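Side-chain contacts in nucleotidyl transferase (Methanothermobacter thermautotrophicus, PDB 6PLJ), which probably transfers nucleotidyl groups, as a MobA-like nucleotidyltransferase from an archaeon that builds a pseudomurein cell wall: residues A[132-137]-A[227-232]; A[67-72]-A[139-144]; A[30-35]-A[111-116]; A[43-48]-A[221-226]; A[194-199]-A[204-209]. All coordinates share one frame; numbering follows the deposited sequence. Where two conformers were deposited one is given.

Interaction 1: residues A[132-137]-A[227-232]; sequences DQPAVS and LRIRDH. With EDO (1,2-ethanediol), chain E.
I229 sets CG1 beside its backbone N and CG2 beside its carbonyl carbon (chi1 -70°), and with CD1 extended (chi2 162°) it offers the loop two separate methyl groups. I229 CD1 lies 3.9 Å from P134 CD, and I229 CG2 4.0 Å from P134 CG and 4.2 Å from A135 CB. The isoleucine crosses the proline ring at about a right angle, a branched side chain laid across a rigid one. Proline suits the second position of the type I turn from Q133 to V136, and the short A135 lets the helix draw near. One turn further along the helix, H232 reaches A135 obliquely, its CD2 4.3 Å from A135 CB. A water ties the same two residues together: it donates to A135 O at 2.7 Å and lies 2.8 Å from H232 NE2. On another side of the helix, D231 OD2 accepts both hydroxyls of a bound ethanediol, O1 at 2.7 Å and O2 at 2.8 Å. With an alanine at D231, the diol would probably lose this shared acceptor and be held more loosely beside L227. L57 of strand 56-57 also touches both P134 and I229. The contact seats the C-terminal helix 223-236 on the loop after strand 125-130; that loop carries D132, salt-bridged to K52, and an Asp-Gln-Pro sequence consistent with the MobA-like nucleotidyltransferase fold.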
# COMPACT_ATOMS: atom_id res chain seq x y z
N ASP A 132 -3.77 -3.72 2.52
CA ASP A 132 -3.73 -5.16 2.72
C ASP A 132 -2.34 -5.77 2.71
O ASP A 132 -2.20 -6.98 2.55
CB ASP A 132 -4.61 -5.88 1.68
CG ASP A 132 -4.08 -5.77 0.27
OD1 ASP A 132 -2.99 -5.20 0.04
OD2 ASP A 132 -4.79 -6.26 -0.64
N GLN A 133 -1.31 -4.95 2.91
CA GLN A 133 0.06 -5.41 2.93
C GLN A 133 0.69 -4.96 4.26
O GLN A 133 1.58 -4.09 4.30
CB GLN A 133 0.77 -4.83 1.72
CG GLN A 133 2.14 -5.40 1.41
CD GLN A 133 2.75 -4.79 0.17
OE1 GLN A 133 2.11 -4.04 -0.56
NE2 GLN A 133 4.01 -5.11 -0.08
N PRO A 134 0.25 -5.59 5.37
CA PRO A 134 0.54 -5.05 6.70
C PRO A 134 1.88 -5.46 7.30
O PRO A 134 2.18 -5.01 8.39
CB PRO A 134 -0.59 -5.63 7.54
CG PRO A 134 -0.84 -6.95 6.92
CD PRO A 134 -0.75 -6.67 5.44
N ALA A 135 2.65 -6.31 6.63
CA ALA A 135 3.92 -6.78 7.18
C ALA A 135 5.12 -5.98 6.72
O ALA A 135 6.24 -6.36 7.04
CB ALA A 135 4.12 -8.26 6.87
N VAL A 136 4.92 -4.86 6.03
CA VAL A 136 6.06 -4.04 5.64
C VAL A 136 6.55 -3.31 6.89
O VAL A 136 5.77 -2.69 7.59
CB VAL A 136 5.76 -3.00 4.55
CG1 VAL A 136 7.08 -2.45 4.02
CG2 VAL A 136 4.99 -3.58 3.38
N SER A 137 7.85 -3.38 7.17
CA SER A 137 8.37 -2.72 8.36
C SER A 137 8.48 -1.22 8.13
O SER A 137 8.69 -0.75 7.01
CB SER A 137 9.74 -3.27 8.75
OG SER A 137 10.71 -2.94 7.78
N LEU A 227 -2.81 -15.78 6.87
CA LEU A 227 -2.31 -16.71 7.87
C LEU A 227 -0.79 -16.68 7.93
O LEU A 227 -0.21 -16.75 9.00
CB LEU A 227 -2.80 -18.13 7.62
CG LEU A 227 -4.32 -18.30 7.71
CD1 LEU A 227 -4.68 -19.72 7.32
CD2 LEU A 227 -4.83 -17.97 9.09
N ARG A 228 -0.17 -16.55 6.76
CA ARG A 228 1.29 -16.41 6.66
C ARG A 228 1.78 -15.16 7.40
O ARG A 228 2.75 -15.20 8.15
CB ARG A 228 1.70 -16.39 5.20
CG ARG A 228 3.19 -16.27 4.98
CD ARG A 228 3.52 -16.18 3.51
NE ARG A 228 4.95 -15.92 3.36
CZ ARG A 228 5.57 -15.69 2.21
NH1 ARG A 228 4.90 -15.67 1.06
NH2 ARG A 228 6.88 -15.46 2.22
N ILE A 229 1.11 -14.03 7.19
CA ILE A 229 1.45 -12.81 7.87
C ILE A 229 1.21 -12.94 9.37
O ILE A 229 2.05 -12.53 10.17
CB ILE A 229 0.66 -11.61 7.29
CG1 ILE A 229 1.17 -11.31 5.89
CG2 ILE A 229 0.77 -10.40 8.21
CD1 ILE A 229 0.22 -10.47 5.05
N ARG A 230 0.08 -13.50 9.74
CA ARG A 230 -0.24 -13.66 11.17
C ARG A 230 0.84 -14.51 11.85
O ARG A 230 1.22 -14.19 12.92
CB ARG A 230 -1.64 -14.26 11.35
CG ARG A 230 -2.05 -14.52 12.79
CD ARG A 230 -3.43 -15.17 12.88
NE ARG A 230 -3.34 -16.61 12.73
CZ ARG A 230 -4.37 -17.44 12.66
NH1 ARG A 230 -4.15 -18.74 12.52
NH2 ARG A 230 -5.62 -17.00 12.71
N ASP A 231 1.28 -15.57 11.20
CA ASP A 231 2.33 -16.43 11.77
C ASP A 231 3.63 -15.66 12.00
O ASP A 231 4.31 -15.86 13.02
CB ASP A 231 2.59 -17.65 10.89
CG ASP A 231 1.46 -18.67 10.94
OD1 ASP A 231 0.57 -18.59 11.82
OD2 ASP A 231 1.46 -19.55 10.06
N HIS A 232 3.97 -14.77 11.07
CA HIS A 232 5.14 -13.91 11.22
C HIS A 232 5.00 -12.97 12.43
O HIS A 232 5.94 -12.83 13.21
CB HIS A 232 5.35 -13.11 9.95
CG HIS A 232 6.25 -11.92 10.09
ND1 HIS A 232 7.59 -12.03 10.33
CD2 HIS A 232 5.99 -10.60 9.98
CE1 HIS A 232 8.13 -10.83 10.36
NE2 HIS A 232 7.17 -9.94 10.16
C1 EDO E . -1.51 -21.68 8.91
O1 EDO E . -0.82 -20.98 9.95
C2 EDO E . -0.71 -21.56 7.63
O2 EDO E . 0.17 -20.43 7.73
O HOH W 1 7.47 -7.34 9.24

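Interaction 2: residues A[67-72]-A[139-144]; sequences VKAVLS and ATLRRI
The guanidinium of R142 meets S72 O obliquely, NH2 donating to S72 O over 3.3 Å in a weak, bent bond of 127°. A water sits at the guanidinium edge, in its plane, accepting from R142 NE at 2.9 Å and donating weakly to S72 O. The bend at chi3 (-68°) turns the long arginine back to this carbonyl of helix 62-72. S72 OG in turn donates to K68 O at 2.9 Å, on the opposite face of that carbonyl from S72 N. Deeper in, L141 does the packing: its CD1 lies 3.6 Å from A69 O and 3.9 Å from both A69 CB and V70 CG2. Alanine suits the approach because it adds little bulk beneath that methyl. The helix axes come within 8.6 Å at -53°. Below them, V70 rests on strands 25-31, 77-82 and 125-130, and L141 on L127 of strand 125-130, making the two helices neighbours on the sheet.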
# COMPACT_ATOMS: atom_id res chain seq x y z
N VAL A 67 -1.27 1.09 8.71
CA VAL A 67 -1.19 2.52 8.98
C VAL A 67 -0.12 2.80 10.05
O VAL A 67 0.67 3.73 9.89
CB VAL A 67 -2.55 3.10 9.38
CG1 VAL A 67 -2.42 4.52 9.92
CG2 VAL A 67 -3.50 3.06 8.18
N LYS A 68 -0.08 1.98 11.09
CA LYS A 68 0.93 2.14 12.12
C LYS A 68 2.34 2.07 11.53
O LYS A 68 3.20 2.87 11.89
CB LYS A 68 0.77 1.09 13.20
CG LYS A 68 1.78 1.17 14.33
CD LYS A 68 1.70 2.50 15.05
CE LYS A 68 2.75 2.60 16.13
NZ LYS A 68 2.50 3.80 16.95
N ALA A 69 2.58 1.12 10.64
CA ALA A 69 3.90 1.01 9.99
C ALA A 69 4.26 2.25 9.18
O ALA A 69 5.40 2.74 9.23
CB ALA A 69 3.97 -0.24 9.14
N VAL A 70 3.28 2.77 8.44
CA VAL A 70 3.47 3.96 7.63
C VAL A 70 3.78 5.18 8.52
O VAL A 70 4.73 5.94 8.25
CB VAL A 70 2.20 4.19 6.78
CG1 VAL A 70 2.18 5.56 6.16
CG2 VAL A 70 2.10 3.10 5.71
N LEU A 71 3.02 5.36 9.58
CA LEU A 71 3.29 6.47 10.51
C LEU A 71 4.64 6.30 11.18
O LEU A 71 5.40 7.29 11.34
CB LEU A 71 2.17 6.60 11.53
CG LEU A 71 0.82 7.13 11.02
CD1 LEU A 71 -0.24 7.04 12.10
CD2 LEU A 71 0.92 8.55 10.49
N SER A 72 4.98 5.07 11.52
CA SER A 72 6.29 4.82 12.13
C SER A 72 7.48 5.04 11.18
O SER A 72 8.61 5.12 11.63
CB SER A 72 6.34 3.41 12.71
OG SER A 72 5.38 3.29 13.74
N ALA A 139 11.06 0.51 8.84
CA ALA A 139 12.39 0.76 8.29
C ALA A 139 12.42 0.60 6.78
O ALA A 139 13.06 1.39 6.08
CB ALA A 139 13.42 -0.15 8.96
N THR A 140 11.71 -0.40 6.26
CA THR A 140 11.65 -0.60 4.82
C THR A 140 10.90 0.56 4.16
O THR A 140 11.34 1.08 3.14
CB THR A 140 10.99 -1.94 4.48
OG1 THR A 140 11.83 -2.97 4.99
CG2 THR A 140 10.82 -2.10 3.00
N LEU A 141 9.77 0.95 4.74
CA LEU A 141 8.99 2.08 4.21
C LEU A 141 9.82 3.36 4.18
O LEU A 141 9.79 4.10 3.19
CB LEU A 141 7.72 2.28 5.06
CG LEU A 141 6.68 1.17 4.92
CD1 LEU A 141 5.59 1.28 5.98
CD2 LEU A 141 6.05 1.17 3.53
N ARG A 142 10.57 3.58 5.26
CA ARG A 142 11.44 4.75 5.35
C ARG A 142 12.50 4.74 4.24
O ARG A 142 12.71 5.76 3.60
CB ARG A 142 12.09 4.81 6.73
CG ARG A 142 12.90 6.07 7.00
CD ARG A 142 13.59 5.94 8.34
NE ARG A 142 12.65 5.95 9.46
CZ ARG A 142 12.17 7.04 10.07
NH1 ARG A 142 12.51 8.27 9.67
NH2 ARG A 142 11.31 6.90 11.09
N ARG A 143 13.14 3.59 4.02
CA ARG A 143 14.14 3.44 2.95
C ARG A 143 13.54 3.72 1.58
O ARG A 143 14.15 4.38 0.74
CB ARG A 143 14.76 2.05 2.96
CG ARG A 143 15.85 1.86 4.01
CD ARG A 143 16.64 0.58 3.78
NE ARG A 143 15.95 -0.58 4.35
CZ ARG A 143 15.94 -0.90 5.65
NH1 ARG A 143 15.25 -1.97 6.06
NH2 ARG A 143 16.60 -0.16 6.55
N ILE A 144 12.32 3.21 1.35
CA ILE A 144 11.62 3.45 0.09
C ILE A 144 11.38 4.96 -0.09
O ILE A 144 11.69 5.51 -1.14
CB ILE A 144 10.32 2.62 0.00
CG1 ILE A 144 10.71 1.14 -0.15
CG2 ILE A 144 9.44 3.05 -1.19
CD1 ILE A 144 9.56 0.17 -0.04
O HOH W 2 11.45 3.68 10.73

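Interaction 3: residues A[30-35]-A[111-116]; sequences AAAGRG and SASLLR. With EDO (1,2-ethanediol), chain F; EDO (1,2-ethanediol), chain D.
A30 CB meets L114 CD2 at 3.9 Å, and A32 CB lies 3.8 Å from S113 OG: A30 in strand 25-31 and A32 in the glycine-rich loop after it both turn a methyl toward helix 110-120. In MobA-like nucleotidyltransferases a loop of this kind usually wraps the nucleotide phosphates, and the Ala-Ala-Gly-Arg-Gly sequence here is consistent with that role. Alanine suits both places because a methyl fills the gap to the helix without pushing the backbone away. L114 holds CG beside its backbone N (chi1 -68°), which carries the CD2 branch across to the strand. An ethanediol occupies the space between backbone and helix: A32 N donates to its O1 at 2.9 Å, and its O2 gives a weak bond to A30 O. S113 OG lies 3.1 Å from O1 of the same diol; the serine hydroxyl is hydrogen-bonded to N103 ND2, which helps to place it. Further out, backbone bonds join A30 to A129 and G131, by strand 125-130, and A32 to H84 after strand 77-82, holding the start of the loop. A second ethanediol takes the N-H of R34, with R34 N to O1 at 3.0 Å. R34 itself is salt-bridged to D107, and the C2 carbon of the second diol lies over one face of its guanidinium, 3.4 Å above the plane and offset toward the rim.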
# COMPACT_ATOMS: atom_id res chain seq x y z
N ALA A 30 -3.91 2.96 0.33
CA ALA A 30 -5.09 2.54 -0.42
C ALA A 30 -5.80 1.45 0.38
O ALA A 30 -5.27 0.36 0.54
CB ALA A 30 -4.69 2.04 -1.79
N ALA A 31 -6.98 1.77 0.88
CA ALA A 31 -7.72 0.89 1.78
C ALA A 31 -9.17 0.79 1.33
O ALA A 31 -10.07 0.69 2.17
CB ALA A 31 -7.60 1.39 3.21
N ALA A 32 -9.39 0.85 0.03
CA ALA A 32 -10.74 1.05 -0.54
C ALA A 32 -11.28 -0.10 -1.36
O ALA A 32 -12.44 -0.05 -1.76
CB ALA A 32 -10.75 2.30 -1.39
N GLY A 33 -10.48 -1.12 -1.64
CA GLY A 33 -10.87 -2.14 -2.58
C GLY A 33 -11.63 -3.31 -1.97
O GLY A 33 -11.62 -3.51 -0.75
N ARG A 34 -12.24 -4.10 -2.84
CA ARG A 34 -12.83 -5.36 -2.43
C ARG A 34 -11.71 -6.38 -2.23
O ARG A 34 -10.57 -6.18 -2.66
CB ARG A 34 -13.82 -5.88 -3.48
CG ARG A 34 -15.12 -5.10 -3.58
CD ARG A 34 -16.00 -5.72 -4.66
NE ARG A 34 -15.41 -5.59 -5.97
CZ ARG A 34 -15.50 -4.53 -6.78
NH1 ARG A 34 -16.22 -3.46 -6.44
NH2 ARG A 34 -14.87 -4.54 -7.94
N GLY A 35 -12.05 -7.47 -1.57
CA GLY A 35 -11.17 -8.62 -1.44
C GLY A 35 -12.02 -9.86 -1.44
O GLY A 35 -12.11 -10.58 -0.46
N SER A 111 -5.34 2.34 -8.92
CA SER A 111 -4.68 3.56 -9.41
C SER A 111 -5.54 4.79 -9.13
O SER A 111 -5.00 5.84 -8.74
CB SER A 111 -4.32 3.44 -10.90
OG SER A 111 -5.48 3.34 -11.69
N ALA A 112 -6.86 4.68 -9.27
CA ALA A 112 -7.78 5.78 -8.99
C ALA A 112 -7.86 6.09 -7.50
O ALA A 112 -8.02 7.25 -7.13
CB ALA A 112 -9.17 5.47 -9.53
N SER A 113 -7.82 5.06 -6.66
CA SER A 113 -7.78 5.25 -5.21
C SER A 113 -6.52 5.98 -4.82
O SER A 113 -6.56 6.92 -4.06
CB SER A 113 -7.83 3.92 -4.44
OG SER A 113 -9.07 3.33 -4.63
N LEU A 114 -5.39 5.54 -5.36
CA LEU A 114 -4.14 6.25 -5.10
C LEU A 114 -4.24 7.69 -5.56
O LEU A 114 -3.81 8.59 -4.85
CB LEU A 114 -2.93 5.56 -5.71
CG LEU A 114 -2.56 4.23 -5.08
CD1 LEU A 114 -1.41 3.62 -5.85
CD2 LEU A 114 -2.19 4.40 -3.62
N LEU A 115 -4.82 7.92 -6.73
CA LEU A 115 -4.95 9.28 -7.23
C LEU A 115 -5.79 10.16 -6.31
O LEU A 115 -5.45 11.31 -6.04
CB LEU A 115 -5.57 9.28 -8.63
CG LEU A 115 -5.78 10.64 -9.28
CD1 LEU A 115 -4.47 11.40 -9.41
CD2 LEU A 115 -6.40 10.41 -10.65
N ARG A 116 -6.88 9.60 -5.81
CA ARG A 116 -7.73 10.36 -4.87
C ARG A 116 -6.91 10.76 -3.63
O ARG A 116 -7.10 11.79 -3.13
CB ARG A 116 -8.93 9.51 -4.46
CG ARG A 116 -9.81 10.19 -3.45
CD ARG A 116 -10.64 11.28 -4.07
NE ARG A 116 -11.92 11.45 -3.39
CZ ARG A 116 -12.19 12.32 -2.43
NH1 ARG A 116 -11.30 13.19 -2.00
NH2 ARG A 116 -13.41 12.34 -1.91
C1 EDO F . -7.34 0.21 -2.67
O1 EDO F . -8.12 1.23 -2.55
C2 EDO F . -7.30 -0.63 -1.55
O2 EDO F . -6.17 -1.42 -1.77
C1 EDO D . -11.97 -3.09 -6.54
O1 EDO D . -11.16 -3.75 -5.57
C2 EDO D . -12.93 -2.15 -5.83
O2 EDO D . -13.34 -1.12 -6.73

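Interaction 4: residues A[43-48]-A[221-226]; sequences AELGLE and NHYSDY
L45 and Y223 face each other from two helix ends, their CA atoms 9.7 Å apart. Helix 36-44 closes in a Schellman motif: G46, at phi 67°, takes the positive angle that glycine adopts readily, and its N binds A43 O. Helix 223-236 begins after the N-cap H222, whose N donates to D225 OD2 at 2.8 Å and an almost straight 172°. N221 N reaches the same oxygen at 3.0 Å, so one carboxylate oxygen gathers two backbone N-H groups at the helix start. Y223 carries its ring out from this helix, CG anti to the backbone N (chi1 -172°), and both leucines meet it from one side. L45 CD1 touches Y223 CD2 at 3.6 Å, and L47 CD1 lies 3.9 Å from both Y223 CE2 and OH; L47 crosses the ring at about a right angle. M38 and M42 of helix 36-44 also touch this tyrosine, and D41 accepts from Y223 N and H222 ND1. A serine in place of Y223 would probably leave CD1 of L45 and of L47 without the ring they pack on and open a gap beside helix 223-236. No hydrogen bond links the two segments, so their adhesion here is apolar packing at the surface.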
# COMPACT_ATOMS: atom_id res chain seq x y z
N ALA A 43 -15.07 -18.58 3.56
CA ALA A 43 -16.33 -19.33 3.44
C ALA A 43 -16.07 -20.80 3.09
O ALA A 43 -16.75 -21.69 3.64
CB ALA A 43 -17.23 -18.70 2.40
N GLU A 44 -15.08 -21.05 2.24
CA GLU A 44 -14.71 -22.41 1.81
C GLU A 44 -14.02 -23.23 2.90
O GLU A 44 -13.91 -24.46 2.78
CB GLU A 44 -13.88 -22.37 0.51
CG GLU A 44 -14.73 -22.01 -0.70
CD GLU A 44 -13.96 -21.57 -1.94
OE1 GLU A 44 -12.77 -21.94 -2.11
OE2 GLU A 44 -14.58 -20.87 -2.76
N LEU A 45 -13.54 -22.57 3.95
CA LEU A 45 -13.10 -23.22 5.18
C LEU A 45 -14.22 -23.37 6.22
O LEU A 45 -13.97 -23.82 7.34
CB LEU A 45 -11.91 -22.45 5.79
CG LEU A 45 -10.62 -22.61 5.00
CD1 LEU A 45 -9.66 -21.45 5.26
CD2 LEU A 45 -9.95 -23.96 5.28
N GLY A 46 -15.45 -22.99 5.89
CA GLY A 46 -16.53 -22.94 6.87
C GLY A 46 -16.39 -21.89 7.95
O GLY A 46 -16.95 -22.02 9.04
N LEU A 47 -15.65 -20.82 7.66
CA LEU A 47 -15.53 -19.71 8.58
C LEU A 47 -16.46 -18.60 8.11
O LEU A 47 -16.81 -18.54 6.93
CB LEU A 47 -14.09 -19.21 8.59
CG LEU A 47 -13.02 -20.26 8.87
CD1 LEU A 47 -11.64 -19.63 8.73
CD2 LEU A 47 -13.22 -20.86 10.25
N GLU A 48 -16.83 -17.72 9.04
CA GLU A 48 -17.58 -16.52 8.68
C GLU A 48 -16.60 -15.55 8.00
O GLU A 48 -15.58 -15.22 8.58
CB GLU A 48 -18.22 -15.86 9.90
CG GLU A 48 -19.44 -16.63 10.44
CD GLU A 48 -20.56 -16.80 9.42
OE1 GLU A 48 -20.82 -15.87 8.63
OE2 GLU A 48 -21.18 -17.89 9.40
N ASN A 221 -4.26 -11.53 -0.58
CA ASN A 221 -5.13 -11.84 -1.69
C ASN A 221 -5.94 -13.08 -1.33
O ASN A 221 -7.16 -13.11 -1.50
CB ASN A 221 -4.32 -12.08 -2.95
CG ASN A 221 -5.18 -12.43 -4.13
OD1 ASN A 221 -6.21 -11.79 -4.37
ND2 ASN A 221 -4.79 -13.46 -4.88
N HIS A 222 -5.25 -14.10 -0.85
CA HIS A 222 -5.88 -15.31 -0.33
C HIS A 222 -5.84 -15.33 1.19
O HIS A 222 -5.01 -14.67 1.80
CB HIS A 222 -5.17 -16.56 -0.87
CG HIS A 222 -5.46 -16.83 -2.31
ND1 HIS A 222 -6.61 -17.46 -2.74
CD2 HIS A 222 -4.76 -16.53 -3.43
CE1 HIS A 222 -6.60 -17.55 -4.05
NE2 HIS A 222 -5.49 -16.99 -4.50
N TYR A 223 -6.73 -16.10 1.81
CA TYR A 223 -6.73 -16.23 3.25
C TYR A 223 -5.39 -16.80 3.74
O TYR A 223 -4.90 -16.41 4.80
CB TYR A 223 -7.92 -17.08 3.72
CG TYR A 223 -8.11 -17.11 5.21
CD1 TYR A 223 -8.38 -15.94 5.94
CD2 TYR A 223 -8.04 -18.31 5.90
CE1 TYR A 223 -8.55 -15.98 7.31
CE2 TYR A 223 -8.22 -18.35 7.27
CZ TYR A 223 -8.47 -17.20 7.96
OH TYR A 223 -8.63 -17.29 9.32
N SER A 224 -4.80 -17.69 2.95
CA SER A 224 -3.47 -18.24 3.26
C SER A 224 -2.41 -17.14 3.42
O SER A 224 -1.48 -17.29 4.20
CB SER A 224 -3.05 -19.27 2.23
OG SER A 224 -3.00 -18.74 0.93
N ASP A 225 -2.54 -16.05 2.67
CA ASP A 225 -1.61 -14.91 2.79
C ASP A 225 -1.74 -14.26 4.15
O ASP A 225 -0.75 -13.89 4.78
CB ASP A 225 -1.89 -13.86 1.72
CG ASP A 225 -1.69 -14.37 0.30
OD1 ASP A 225 -0.72 -15.13 0.06
OD2 ASP A 225 -2.46 -13.95 -0.59
N TYR A 226 -2.98 -14.09 4.61
CA TYR A 226 -3.20 -13.56 5.94
C TYR A 226 -2.60 -14.48 7.02
O TYR A 226 -1.93 -14.03 7.94
CB TYR A 226 -4.69 -13.35 6.21
CG TYR A 226 -5.05 -13.21 7.65
CD1 TYR A 226 -4.80 -12.03 8.35
CD2 TYR A 226 -5.65 -14.27 8.34
CE1 TYR A 226 -5.13 -11.89 9.67
CE2 TYR A 226 -5.99 -14.14 9.67
CZ TYR A 226 -5.74 -12.95 10.33
OH TYR A 226 -6.10 -12.80 11.65

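Interaction 5: residues A[194-199]-A[204-209]; sequences PLLWMM and VRLYGV
This is a buried, mostly apolar contact between a helix and the strand that follows it: M199 in the last turn of helix 192-201 and V204 just before strand 205-210 flank the short connection. The chain turns back quickly enough for V204 N to donate to M199 O at 2.8 Å, with an N-H...O angle of 150° and the donor tilted 31° from the carbonyl plane. Beside this bond the side chains touch at their roots, M199 CB standing 3.7 Å from V204 CB. V204 places CG2 beside its own backbone N, which brings that methyl to 3.8 Å from M199 CB. A beta-branched residue suits this spot, being broad close to the backbone. The unbranched methionine is extended beyond CG and runs on past the valine, where it meets L180 and Y184 of helix 178-184 and V153 of the sheet. A second, looser touch lies a turn back along the helix: L196 CD2 is 4.4 Å from L206 CD1, and both leucines also rest on I155 of strand 152-157. One backbone bond ties V204 to the last helical turn, while dispersion between carbon groups, which needs no exact direction, holds helix and strand together beyond it.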
# COMPACT_ATOMS: atom_id res chain seq x y z
N PRO A 194 0.98 -2.69 -14.27
CA PRO A 194 1.06 -2.15 -15.64
C PRO A 194 1.60 -0.71 -15.74
O PRO A 194 2.36 -0.40 -16.66
CB PRO A 194 -0.39 -2.25 -16.14
CG PRO A 194 -0.98 -3.35 -15.36
CD PRO A 194 -0.35 -3.26 -13.99
N LEU A 195 1.26 0.15 -14.77
CA LEU A 195 1.84 1.49 -14.73
C LEU A 195 3.35 1.51 -14.53
O LEU A 195 4.03 2.38 -15.06
CB LEU A 195 1.21 2.37 -13.62
CG LEU A 195 -0.08 3.10 -13.91
CD1 LEU A 195 -0.42 3.99 -12.71
CD2 LEU A 195 -0.01 3.93 -15.19
N LEU A 196 3.88 0.58 -13.73
CA LEU A 196 5.32 0.54 -13.51
C LEU A 196 6.06 0.15 -14.81
O LEU A 196 7.10 0.72 -15.13
CB LEU A 196 5.65 -0.44 -12.39
CG LEU A 196 5.09 -0.07 -11.01
CD1 LEU A 196 5.22 -1.24 -10.06
CD2 LEU A 196 5.79 1.16 -10.46
N TRP A 197 5.49 -0.80 -15.54
CA TRP A 197 6.02 -1.18 -16.86
C TRP A 197 5.96 -0.01 -17.85
O TRP A 197 6.89 0.19 -18.62
CB TRP A 197 5.25 -2.37 -17.42
CG TRP A 197 5.57 -3.68 -16.78
CD1 TRP A 197 4.76 -4.41 -15.95
CD2 TRP A 197 6.76 -4.46 -16.96
NE1 TRP A 197 5.38 -5.57 -15.59
CE2 TRP A 197 6.61 -5.64 -16.20
CE3 TRP A 197 7.94 -4.27 -17.69
CZ2 TRP A 197 7.59 -6.64 -16.15
CZ3 TRP A 197 8.93 -5.27 -17.63
CH2 TRP A 197 8.74 -6.43 -16.86
N MET A 198 4.86 0.75 -17.81
CA MET A 198 4.72 1.98 -18.60
C MET A 198 5.82 2.98 -18.27
O MET A 198 6.47 3.51 -19.18
CB MET A 198 3.38 2.64 -18.32
CG MET A 198 2.23 2.18 -19.18
SD MET A 198 0.90 3.39 -19.12
CE MET A 198 1.85 4.91 -19.23
N MET A 199 6.03 3.23 -16.98
CA MET A 199 7.10 4.10 -16.51
C MET A 199 8.49 3.69 -17.01
O MET A 199 9.26 4.52 -17.48
CB MET A 199 7.14 4.15 -14.97
CG MET A 199 6.00 4.93 -14.35
SD MET A 199 6.04 4.76 -12.54
CE MET A 199 4.46 5.51 -12.18
N VAL A 204 11.48 6.26 -17.10
CA VAL A 204 11.41 6.69 -15.71
C VAL A 204 12.35 5.79 -14.92
O VAL A 204 12.32 4.57 -15.11
CB VAL A 204 9.99 6.54 -15.12
CG1 VAL A 204 9.98 6.86 -13.62
CG2 VAL A 204 8.99 7.40 -15.88
N ARG A 205 13.17 6.39 -14.06
CA ARG A 205 14.13 5.65 -13.26
C ARG A 205 13.34 4.97 -12.14
O ARG A 205 12.59 5.65 -11.44
CB ARG A 205 15.24 6.53 -12.67
CG ARG A 205 15.77 7.71 -13.50
CD ARG A 205 15.91 7.47 -14.99
NE ARG A 205 16.88 6.43 -15.34
CZ ARG A 205 17.16 6.08 -16.59
NH1 ARG A 205 16.54 6.69 -17.60
NH2 ARG A 205 18.05 5.13 -16.84
N LEU A 206 13.47 3.66 -12.02
CA LEU A 206 12.78 2.88 -10.99
C LEU A 206 13.83 2.22 -10.11
O LEU A 206 14.61 1.39 -10.61
CB LEU A 206 11.88 1.83 -11.64
CG LEU A 206 11.05 0.94 -10.72
CD1 LEU A 206 10.08 1.79 -9.90
CD2 LEU A 206 10.31 -0.11 -11.53
N TYR A 207 13.91 2.61 -8.84
CA TYR A 207 14.89 2.04 -7.90
C TYR A 207 14.25 1.02 -6.96
O TYR A 207 13.35 1.36 -6.19
CB TYR A 207 15.59 3.12 -7.07
CG TYR A 207 16.74 2.57 -6.27
CD1 TYR A 207 17.98 2.34 -6.87
CD2 TYR A 207 16.59 2.23 -4.93
CE1 TYR A 207 19.03 1.81 -6.15
CE2 TYR A 207 17.63 1.69 -4.20
CZ TYR A 207 18.86 1.49 -4.82
OH TYR A 207 19.91 0.97 -4.12
N GLY A 208 14.73 -0.22 -7.03
CA GLY A 208 14.25 -1.27 -6.16
C GLY A 208 14.97 -1.30 -4.83
O GLY A 208 16.21 -1.26 -4.77
N VAL A 209 14.20 -1.37 -3.75
CA VAL A 209 14.70 -1.46 -2.40
C VAL A 209 14.44 -2.87 -1.87
O VAL A 209 13.28 -3.31 -1.78
CB VAL A 209 14.04 -0.40 -1.52
CG1 VAL A 209 14.34 -0.65 -0.05
CG2 VAL A 209 14.51 0.99 -1.96

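In the fold
Interactions 1 and 4 share helix 223-236: its first turn packs on residues 43-48 and the next turns on the loop 132-137, the contact centres lying about 15 Å apart. That loop also touches interaction 2, where V136 CG1 comes 3.8 Å from L141 CG. Interaction 2 in turn meets interaction 5 through I144 CG1 and V209 CB, 3.9 Å apart, giving a continuous chain of packing from 1 through 2 to 5. Interaction 3 stands about 19 Å from interaction 2, centre to centre, across the chain's centre. The strand end of interaction 3 and the loop of interaction 1 come within about 5 Å at their nearest atoms and may flank one nucleotide site.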